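Local coordinates for FACT-Spt16 (Cicer arietinum, PDB 5CE6), which is a subunit of the FACT histone chaperone complex, whose N-terminal domain probably binds histones H3-H4 during transcription through chromatin, at residues I24-Y37 / I105-V119. Sequence-based numbering, arbitrary orientation.
Sequences IDLNTFQTRLKAFY and ILESVKKPARESVGV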
ATOM      1  N   ILE A  24       5.268   5.652 -22.990  1.00 42.65           N
ATOM      2  CA  ILE A  24       5.874   6.286 -21.815  1.00 38.40           C
ATOM      3  C   ILE A  24       5.714   7.805 -21.790  1.00 32.32           C
ATOM      4  O   ILE A  24       6.068   8.497 -22.740  1.00 34.34           O
ATOM      5  CB  ILE A  24       7.368   5.910 -21.660  1.00 30.14           C
ATOM      6  CG1 ILE A  24       7.503   4.419 -21.320  1.00 31.90           C
ATOM      7  CG2 ILE A  24       8.028   6.752 -20.565  1.00 26.53           C
ATOM      8  CD1 ILE A  24       8.939   3.909 -21.354  1.00 36.83           C
ATOM      9  N   ASP A  25       5.160   8.306 -20.688  1.00 35.46           N
ATOM     10  CA  ASP A  25       5.062   9.736 -20.446  1.00 30.00           C
ATOM     11  C   ASP A  25       6.463  10.295 -20.200  1.00 29.80           C
ATOM     12  O   ASP A  25       6.994  10.176 -19.095  1.00 24.87           O
ATOM     13  CB  ASP A  25       4.173   9.968 -19.220  1.00 32.23           C
ATOM     14  CG  ASP A  25       3.763  11.413 -19.050  1.00 42.29           C
ATOM     15  OD1 ASP A  25       4.611  12.316 -19.216  1.00 41.83           O
ATOM     16  OD2 ASP A  25       2.578  11.640 -18.737  1.00 51.04           O
ATOM     17  N   LEU A  26       7.058  10.898 -21.227  1.00 33.55           N
ATOM     18  CA  LEU A  26       8.431  11.397 -21.139  1.00 30.93           C
ATOM     19  C   LEU A  26       8.604  12.581 -20.185  1.00 31.32           C
ATOM     20  O   LEU A  26       9.659  12.732 -19.570  1.00 32.54           O
ATOM     21  CB  LEU A  26       8.977  11.752 -22.527  1.00 30.65           C
ATOM     22  CG  LEU A  26       9.093  10.588 -23.516  1.00 38.78           C
ATOM     23  CD1 LEU A  26       9.781  11.020 -24.791  1.00 38.57           C
ATOM     24  CD2 LEU A  26       9.828   9.414 -22.896  1.00 31.99           C
ATOM     25  N   ASN A  27       7.576  13.419 -20.066  1.00 34.48           N
ATOM     26  CA  ASN A  27       7.628  14.575 -19.172  1.00 31.88           C
ATOM     27  C   ASN A  27       7.675  14.135 -17.716  1.00 25.21           C
ATOM     28  O   ASN A  27       8.481  14.630 -16.924  1.00 28.43           O
ATOM     29  CB  ASN A  27       6.420  15.489 -19.414  1.00 34.98           C
ATOM     30  CG  ASN A  27       6.588  16.865 -18.789  1.00 50.97           C
ATOM     31  OD1 ASN A  27       6.965  16.993 -17.621  1.00 62.74           O
ATOM     32  ND2 ASN A  27       6.304  17.905 -19.566  1.00 46.30           N
ATOM     33  N   THR A  28       6.805  13.194 -17.375  1.00 21.70           N
ATOM     34  CA  THR A  28       6.773  12.617 -16.037  1.00 26.65           C
ATOM     35  C   THR A  28       8.092  11.913 -15.721  1.00 22.36           C
ATOM     36  O   THR A  28       8.648  12.081 -14.635  1.00 21.37           O
ATOM     37  CB  THR A  28       5.617  11.618 -15.906  1.00 30.26           C
ATOM     38  OG1 THR A  28       4.375  12.330 -15.957  1.00 31.97           O
ATOM     39  CG2 THR A  28       5.713  10.859 -14.596  1.00 36.83           C
ATOM     40  N   PHE A  29       8.588  11.137 -16.682  1.00 31.07           N
ATOM     41  CA  PHE A  29       9.864  10.445 -16.535  1.00 21.07           C
ATOM     42  C   PHE A  29      10.984  11.429 -16.185  1.00 22.43           C
ATOM     43  O   PHE A  29      11.748  11.197 -15.249  1.00 26.34           O
ATOM     44  CB  PHE A  29      10.210   9.685 -17.821  1.00 25.72           C
ATOM     45  CG  PHE A  29      11.597   9.114 -17.828  1.00 26.55           C
ATOM     46  CD1 PHE A  29      11.893   7.966 -17.105  1.00 21.19           C
ATOM     47  CD2 PHE A  29      12.607   9.717 -18.561  1.00 27.53           C
ATOM     48  CE1 PHE A  29      13.170   7.442 -17.102  1.00 20.29           C
ATOM     49  CE2 PHE A  29      13.889   9.194 -18.569  1.00 26.32           C
ATOM     50  CZ  PHE A  29      14.170   8.055 -17.842  1.00 20.65           C
ATOM     51  N   GLN A  30      11.061  12.537 -16.919  1.00 23.44           N
ATOM     52  CA  GLN A  30      12.117  13.528 -16.696  1.00 21.53           C
ATOM     53  C   GLN A  30      12.016  14.174 -15.319  1.00 26.45           C
ATOM     54  O   GLN A  30      13.013  14.306 -14.608  1.00 27.12           O
ATOM     55  CB  GLN A  30      12.087  14.616 -17.777  1.00 25.57           C
ATOM     56  CG  GLN A  30      12.587  14.172 -19.133  1.00 31.78           C
ATOM     57  CD  GLN A  30      12.552  15.289 -20.159  1.00 44.84           C
ATOM     58  OE1 GLN A  30      13.476  16.097 -20.245  1.00 45.24           O
ATOM     59  NE2 GLN A  30      11.477  15.343 -20.940  1.00 47.16           N
ATOM     60  N   THR A  31      10.805  14.579 -14.957  1.00 23.65           N
ATOM     61  CA  THR A  31      10.562  15.221 -13.675  1.00 26.32           C
ATOM     62  C   THR A  31      10.911  14.285 -12.528  1.00 24.58           C
ATOM     63  O   THR A  31      11.578  14.678 -11.561  1.00 21.33           O
ATOM     64  CB  THR A  31       9.097  15.665 -13.544  1.00 32.36           C
ATOM     65  OG1 THR A  31       8.825  16.678 -14.518  1.00 36.29           O
ATOM     66  CG2 THR A  31       8.833  16.227 -12.166  1.00 32.91           C
ATOM     67  N   ARG A  32      10.478  13.037 -12.646  1.00 20.28           N
ATOM     68  CA  ARG A  32      10.711  12.065 -11.591  1.00 16.70           C
ATOM     69  C   ARG A  32      12.157  11.559 -11.535  1.00 16.68           C
ATOM     70  O   ARG A  32      12.676  11.323 -10.441  1.00 19.36           O
ATOM     71  CB  ARG A  32       9.681  10.936 -11.668  1.00 19.56           C
ATOM     72  CG  ARG A  32       8.290  11.418 -11.239  1.00 24.86           C
ATOM     73  CD  ARG A  32       7.212  10.352 -11.346  1.00 24.86           C
ATOM     74  NE  ARG A  32       5.890  10.938 -11.117  1.00 26.51           N
ATOM     75  CZ  ARG A  32       4.734  10.290 -11.247  1.00 20.07           C
ATOM     76  NH1 ARG A  32       4.711   9.020 -11.613  1.00 19.63           N
ATOM     77  NH2 ARG A  32       3.590  10.931 -11.027  1.00 20.59           N
ATOM     78  N   LEU A  33      12.818  11.435 -12.691  1.00 21.70           N
ATOM     79  CA  LEU A  33      14.227  11.045 -12.702  1.00 18.93           C
ATOM     80  C   LEU A  33      15.066  12.131 -12.022  1.00 18.81           C
ATOM     81  O   LEU A  33      15.994  11.842 -11.258  1.00 24.62           O
ATOM     82  CB  LEU A  33      14.726  10.778 -14.132  1.00 23.61           C
ATOM     83  CG  LEU A  33      16.112  10.147 -14.304  1.00 22.67           C
ATOM     84  CD1 LEU A  33      16.148   8.793 -13.627  1.00 17.19           C
ATOM     85  CD2 LEU A  33      16.471  10.012 -15.778  1.00 25.27           C
ATOM     86  N   LYS A  34      14.721  13.386 -12.293  1.00 25.82           N
ATOM     87  CA  LYS A  34      15.390  14.516 -11.659  1.00 23.88           C
ATOM     88  C   LYS A  34      15.164  14.497 -10.151  1.00 23.77           C
ATOM     89  O   LYS A  34      16.103  14.659  -9.370  1.00 21.80           O
ATOM     90  CB  LYS A  34      14.871  15.826 -12.252  1.00 23.97           C
ATOM     91  CG  LYS A  34      15.765  17.030 -12.013  1.00 34.66           C
ATOM     92  CD  LYS A  34      15.928  17.832 -13.300  1.00 47.05           C
ATOM     93  CE  LYS A  34      14.612  17.913 -14.067  1.00 52.71           C
ATOM     94  NZ  LYS A  34      14.794  18.420 -15.456  1.00 57.32           N
ATOM     95  N   ALA A  35      13.912  14.286  -9.757  1.00 21.72           N
ATOM     96  CA  ALA A  35      13.552  14.215  -8.343  1.00 22.51           C
ATOM     97  C   ALA A  35      14.348  13.126  -7.637  1.00 24.54           C
ATOM     98  O   ALA A  35      14.885  13.346  -6.552  1.00 20.84           O
ATOM     99  CB  ALA A  35      12.060  13.973  -8.182  1.00 26.16           C
ATOM    100  N   PHE A  36      14.427  11.959  -8.274  1.00 19.77           N
ATOM    101  CA  PHE A  36      15.206  10.830  -7.768  1.00 20.07           C
ATOM    102  C   PHE A  36      16.697  11.192  -7.620  1.00 18.91           C
ATOM    103  O   PHE A  36      17.261  11.057  -6.533  1.00 19.50           O
ATOM    104  CB  PHE A  36      15.011   9.624  -8.712  1.00 17.37           C
ATOM    105  CG  PHE A  36      15.843   8.414  -8.364  1.00 20.28           C
ATOM    106  CD1 PHE A  36      16.180   8.118  -7.051  1.00 22.21           C
ATOM    107  CD2 PHE A  36      16.292   7.570  -9.370  1.00 27.50           C
ATOM    108  CE1 PHE A  36      16.943   7.001  -6.745  1.00 24.22           C
ATOM    109  CE2 PHE A  36      17.052   6.448  -9.074  1.00 24.71           C
ATOM    110  CZ  PHE A  36      17.379   6.163  -7.763  1.00 27.03           C
ATOM    111  N   TYR A  37      17.340  11.635  -8.699  1.00 18.25           N
ATOM    112  CA  TYR A  37      18.766  11.965  -8.624  1.00 19.35           C
ATOM    113  C   TYR A  37      19.073  13.082  -7.617  1.00 23.70           C
ATOM    114  O   TYR A  37      20.100  13.044  -6.934  1.00 23.34           O
ATOM    115  CB  TYR A  37      19.340  12.302 -10.006  1.00 19.00           C
ATOM    116  CG  TYR A  37      19.869  11.089 -10.726  1.00 19.05           C
ATOM    117  CD1 TYR A  37      19.012  10.087 -11.155  1.00 26.80           C
ATOM    118  CD2 TYR A  37      21.225  10.938 -10.952  1.00 20.10           C
ATOM    119  CE1 TYR A  37      19.492   8.960 -11.806  1.00 23.43           C
ATOM    120  CE2 TYR A  37      21.722   9.815 -11.611  1.00 23.46           C
ATOM    121  CZ  TYR A  37      20.845   8.833 -12.027  1.00 21.61           C
ATOM    122  OH  TYR A  37      21.320   7.716 -12.677  1.00 22.14           O
ATOM    123  N   ILE A 105      11.254  -0.335 -26.406  1.00 32.91           N
ATOM    124  CA  ILE A 105      10.373   0.603 -25.733  1.00 28.43           C
ATOM    125  C   ILE A 105      11.193   1.668 -25.004  1.00 34.31           C
ATOM    126  O   ILE A 105      10.876   2.857 -25.064  1.00 40.64           O
ATOM    127  CB  ILE A 105       9.453  -0.127 -24.739  1.00 31.34           C
ATOM    128  CG1 ILE A 105       8.526  -1.085 -25.486  1.00 36.12           C
ATOM    129  CG2 ILE A 105       8.645   0.876 -23.919  1.00 30.22           C
ATOM    130  CD1 ILE A 105       7.822  -2.078 -24.589  1.00 34.44           C
ATOM    131  N   LEU A 106      12.259   1.237 -24.337  1.00 29.06           N
ATOM    132  CA  LEU A 106      13.086   2.145 -23.541  1.00 25.46           C
ATOM    133  C   LEU A 106      13.974   3.064 -24.377  1.00 27.14           C
ATOM    134  O   LEU A 106      14.541   4.019 -23.853  1.00 31.44           O
ATOM    135  CB  LEU A 106      13.926   1.360 -22.528  1.00 26.26           C
ATOM    136  CG  LEU A 106      13.144   0.740 -21.377  1.00 23.92           C
ATOM    137  CD1 LEU A 106      14.008  -0.179 -20.531  1.00 23.43           C
ATOM    138  CD2 LEU A 106      12.522   1.827 -20.498  1.00 21.93           C
ATOM    139  N   GLU A 107      14.101   2.779 -25.672  1.00 26.34           N
ATOM    140  CA  GLU A 107      14.846   3.664 -26.570  1.00 27.33           C
ATOM    141  C   GLU A 107      14.376   5.114 -26.450  1.00 29.81           C
ATOM    142  O   GLU A 107      15.173   6.048 -26.542  1.00 34.35           O
ATOM    143  CB  GLU A 107      14.720   3.194 -28.021  1.00 38.10           C
ATOM    144  CG  GLU A 107      15.600   2.007 -28.369  1.00 44.75           C
ATOM    145  CD  GLU A 107      17.074   2.363 -28.404  1.00 46.83           C
ATOM    146  OE1 GLU A 107      17.396   3.559 -28.559  1.00 51.16           O
ATOM    147  OE2 GLU A 107      17.911   1.445 -28.276  1.00 54.75           O
ATOM    148  N   SER A 108      13.081   5.290 -26.217  1.00 31.39           N
ATOM    149  CA  SER A 108      12.466   6.614 -26.224  1.00 37.25           C
ATOM    150  C   SER A 108      12.854   7.496 -25.034  1.00 33.40           C
ATOM    151  O   SER A 108      12.661   8.709 -25.077  1.00 32.04           O
ATOM    152  CB  SER A 108      10.942   6.488 -26.288  1.00 39.18           C
ATOM    153  OG  SER A 108      10.438   5.843 -25.134  1.00 41.67           O
ATOM    154  N   VAL A 109      13.389   6.895 -23.975  1.00 27.95           N
ATOM    155  CA  VAL A 109      13.759   7.670 -22.790  1.00 24.44           C
ATOM    156  C   VAL A 109      15.247   8.050 -22.756  1.00 22.16           C
ATOM    157  O   VAL A 109      15.695   8.739 -21.846  1.00 24.10           O
ATOM    158  CB  VAL A 109      13.318   6.973 -21.473  1.00 36.39           C
ATOM    159  CG1 VAL A 109      11.822   6.735 -21.475  1.00 37.45           C
ATOM    160  CG2 VAL A 109      14.032   5.657 -21.283  1.00 32.25           C
ATOM    161  N   LYS A 110      16.006   7.625 -23.761  1.00 25.70           N
ATOM    162  CA  LYS A 110      17.426   7.984 -23.832  1.00 26.32           C
ATOM    163  C   LYS A 110      17.645   9.496 -23.894  1.00 27.09           C
ATOM    164  O   LYS A 110      18.377  10.056 -23.079  1.00 27.11           O
ATOM    165  CB  LYS A 110      18.110   7.304 -25.017  1.00 28.11           C
ATOM    166  CG  LYS A 110      18.452   5.845 -24.767  1.00 25.40           C
ATOM    167  CD  LYS A 110      19.035   5.209 -26.014  1.00 28.95           C
ATOM    168  CE  LYS A 110      19.406   3.761 -25.770  1.00 32.38           C
ATOM    169  NZ  LYS A 110      19.935   3.139 -27.027  1.00 32.40           N
ATOM    170  N   LYS A 111      17.009  10.152 -24.855  1.00 30.34           N
ATOM    171  CA  LYS A 111      17.130  11.605 -24.972  1.00 38.27           C
ATOM    172  C   LYS A 111      16.592  12.347 -23.731  1.00 34.43           C
ATOM    173  O   LYS A 111      17.287  13.206 -23.183  1.00 33.42           O
ATOM    174  CB  LYS A 111      16.514  12.125 -26.283  1.00 42.82           C
ATOM    175  N   PRO A 112      15.372  12.002 -23.268  1.00 33.39           N
ATOM    176  CA  PRO A 112      14.865  12.640 -22.044  1.00 35.60           C
ATOM    177  C   PRO A 112      15.765  12.451 -20.822  1.00 34.76           C
ATOM    178  O   PRO A 112      15.847  13.357 -19.991  1.00 26.95           O
ATOM    179  CB  PRO A 112      13.532  11.927 -21.816  1.00 33.74           C
ATOM    180  CG  PRO A 112      13.086  11.554 -23.189  1.00 31.30           C
ATOM    181  CD  PRO A 112      14.333  11.176 -23.915  1.00 29.01           C
ATOM    182  N   ALA A 113      16.417  11.297 -20.703  1.00 25.84           N
ATOM    183  CA  ALA A 113      17.308  11.056 -19.567  1.00 22.66           C
ATOM    184  C   ALA A 113      18.557  11.928 -19.676  1.00 23.70           C
ATOM    185  O   ALA A 113      19.043  12.464 -18.681  1.00 23.65           O
ATOM    186  CB  ALA A 113      17.692   9.584 -19.486  1.00 21.82           C
ATOM    187  N   ARG A 114      19.084  12.049 -20.891  1.00 23.94           N
ATOM    188  CA  ARG A 114      20.213  12.934 -21.143  1.00 28.95           C
ATOM    189  C   ARG A 114      19.876  14.369 -20.761  1.00 32.86           C
ATOM    190  O   ARG A 114      20.640  15.036 -20.064  1.00 39.88           O
ATOM    191  CB  ARG A 114      20.600  12.905 -22.617  1.00 36.48           C
ATOM    192  CG  ARG A 114      21.678  11.908 -22.963  1.00 45.43           C
ATOM    193  CD  ARG A 114      22.342  12.285 -24.281  1.00 49.81           C
ATOM    194  NE  ARG A 114      21.356  12.478 -25.339  1.00 52.67           N
ATOM    195  CZ  ARG A 114      20.866  11.496 -26.088  1.00 53.03           C
ATOM    196  NH1 ARG A 114      21.275  10.249 -25.895  1.00 56.34           N
ATOM    197  NH2 ARG A 114      19.969  11.756 -27.028  1.00 54.43           N
ATOM    198  N   GLU A 115      18.715  14.829 -21.215  1.00 36.84           N
ATOM    199  CA  GLU A 115      18.345  16.237 -21.097  1.00 44.85           C
ATOM    200  C   GLU A 115      17.856  16.619 -19.704  1.00 39.25           C
ATOM    201  O   GLU A 115      17.733  17.803 -19.391  1.00 42.30           O
ATOM    202  CB  GLU A 115      17.298  16.598 -22.157  1.00 51.97           C
ATOM    203  CG  GLU A 115      17.760  16.347 -23.590  1.00 60.22           C
ATOM    204  CD  GLU A 115      16.762  16.833 -24.626  1.00 64.53           C
ATOM    205  OE1 GLU A 115      17.198  17.390 -25.658  1.00 64.25           O
ATOM    206  OE2 GLU A 115      15.543  16.656 -24.413  1.00 64.59           O
ATOM    207  N   SER A 116      17.590  15.624 -18.863  1.00 27.56           N
ATOM    208  CA  SER A 116      17.081  15.890 -17.520  1.00 29.91           C
ATOM    209  C   SER A 116      18.157  15.808 -16.429  1.00 38.99           C
ATOM    210  O   SER A 116      18.293  16.728 -15.620  1.00 35.83           O
ATOM    211  CB  SER A 116      15.906  14.964 -17.196  1.00 34.68           C
ATOM    212  OG  SER A 116      16.267  13.603 -17.353  1.00 40.20           O
ATOM    213  N   VAL A 117      18.922  14.718 -16.405  1.00 29.26           N
ATOM    214  CA  VAL A 117      19.934  14.538 -15.360  1.00 24.77           C
ATOM    215  C   VAL A 117      21.341  14.296 -15.901  1.00 23.21           C
ATOM    216  O   VAL A 117      22.262  13.995 -15.138  1.00 32.44           O
ATOM    217  CB  VAL A 117      19.563  13.399 -14.375  1.00 26.23           C
ATOM    218  CG1 VAL A 117      18.383  13.799 -13.530  1.00 33.36           C
ATOM    219  CG2 VAL A 117      19.261  12.120 -15.126  1.00 25.66           C
ATOM    220  N   GLY A 118      21.504  14.415 -17.213  1.00 24.00           N
ATOM    221  CA  GLY A 118      22.810  14.253 -17.826  1.00 26.91           C
ATOM    222  C   GLY A 118      23.292  12.813 -17.876  1.00 31.06           C
ATOM    223  O   GLY A 118      24.500  12.563 -17.964  1.00 29.68           O
ATOM    224  N   VAL A 119      22.365  11.862 -17.838  1.00 26.68           N
ATOM    225  CA  VAL A 119      22.764  10.452 -17.862  1.00 30.50           C
ATOM    226  C   VAL A 119      22.562   9.753 -19.207  1.00 32.00           C
ATOM    227  O   VAL A 119      21.660  10.089 -19.979  1.00 26.85           O
ATOM    228  CB  VAL A 119      22.081   9.620 -16.752  1.00 24.72           C
ATOM    229  CG1 VAL A 119      22.336  10.241 -15.388  1.00 34.26           C
ATOM    230  CG2 VAL A 119      20.587   9.475 -17.017  1.00 25.96           C
TER
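The axes of helix 26-37 and helix 110-117 run 42° apart in direction and approach to 9.0 Å. Backbones come nearest at Gln30 and Ser116, whose CA atoms are 5.6 Å apart. Ile24, two residues before the first helix, packs its CG2 on Val109 CG1 and its CD1 on Ile105 CG2. Phe29 CG lies anti to the backbone N (chi1 171°), which turns the ring onto Val109. Val109 CB sits over one face, 4.0 Å from the Phe29 ring centroid, a CH-pi contact. Ala113 N lies at the ring edge, in plane. Leu26 CD2 meets Val109 CG1 at 3.6 Å, and its other methyl touches the Pro112 ring. One turn beyond Phe29, Leu33 CD2 abuts Val117 CG2 at 3.6 Å. Val117 CG2 also lies over one face of the Tyr37 ring, whose hydroxyl is hydrogen-bonded to Thr90 O. Gln30 lays its aliphatic part across Pro112, CG to CB 3.6 Å. With an alanine for Gln30 the CB contact with Ser116 stays, but a gap would probably open over Pro112 and Leu26 O would lose its weak amide partner. Ser116 OG bonds back to Pro112 O at 2.7 Å. Leu33 and Val119 rest on Ile94, and Val109 on Ile121. The pair covers part of the mixed sheet, over strands 85-89, 93-98 and 120-125. Apolar contacts thus join the segments, while Ser116 OG and, weakly, Gln30 NE2 bond within their own.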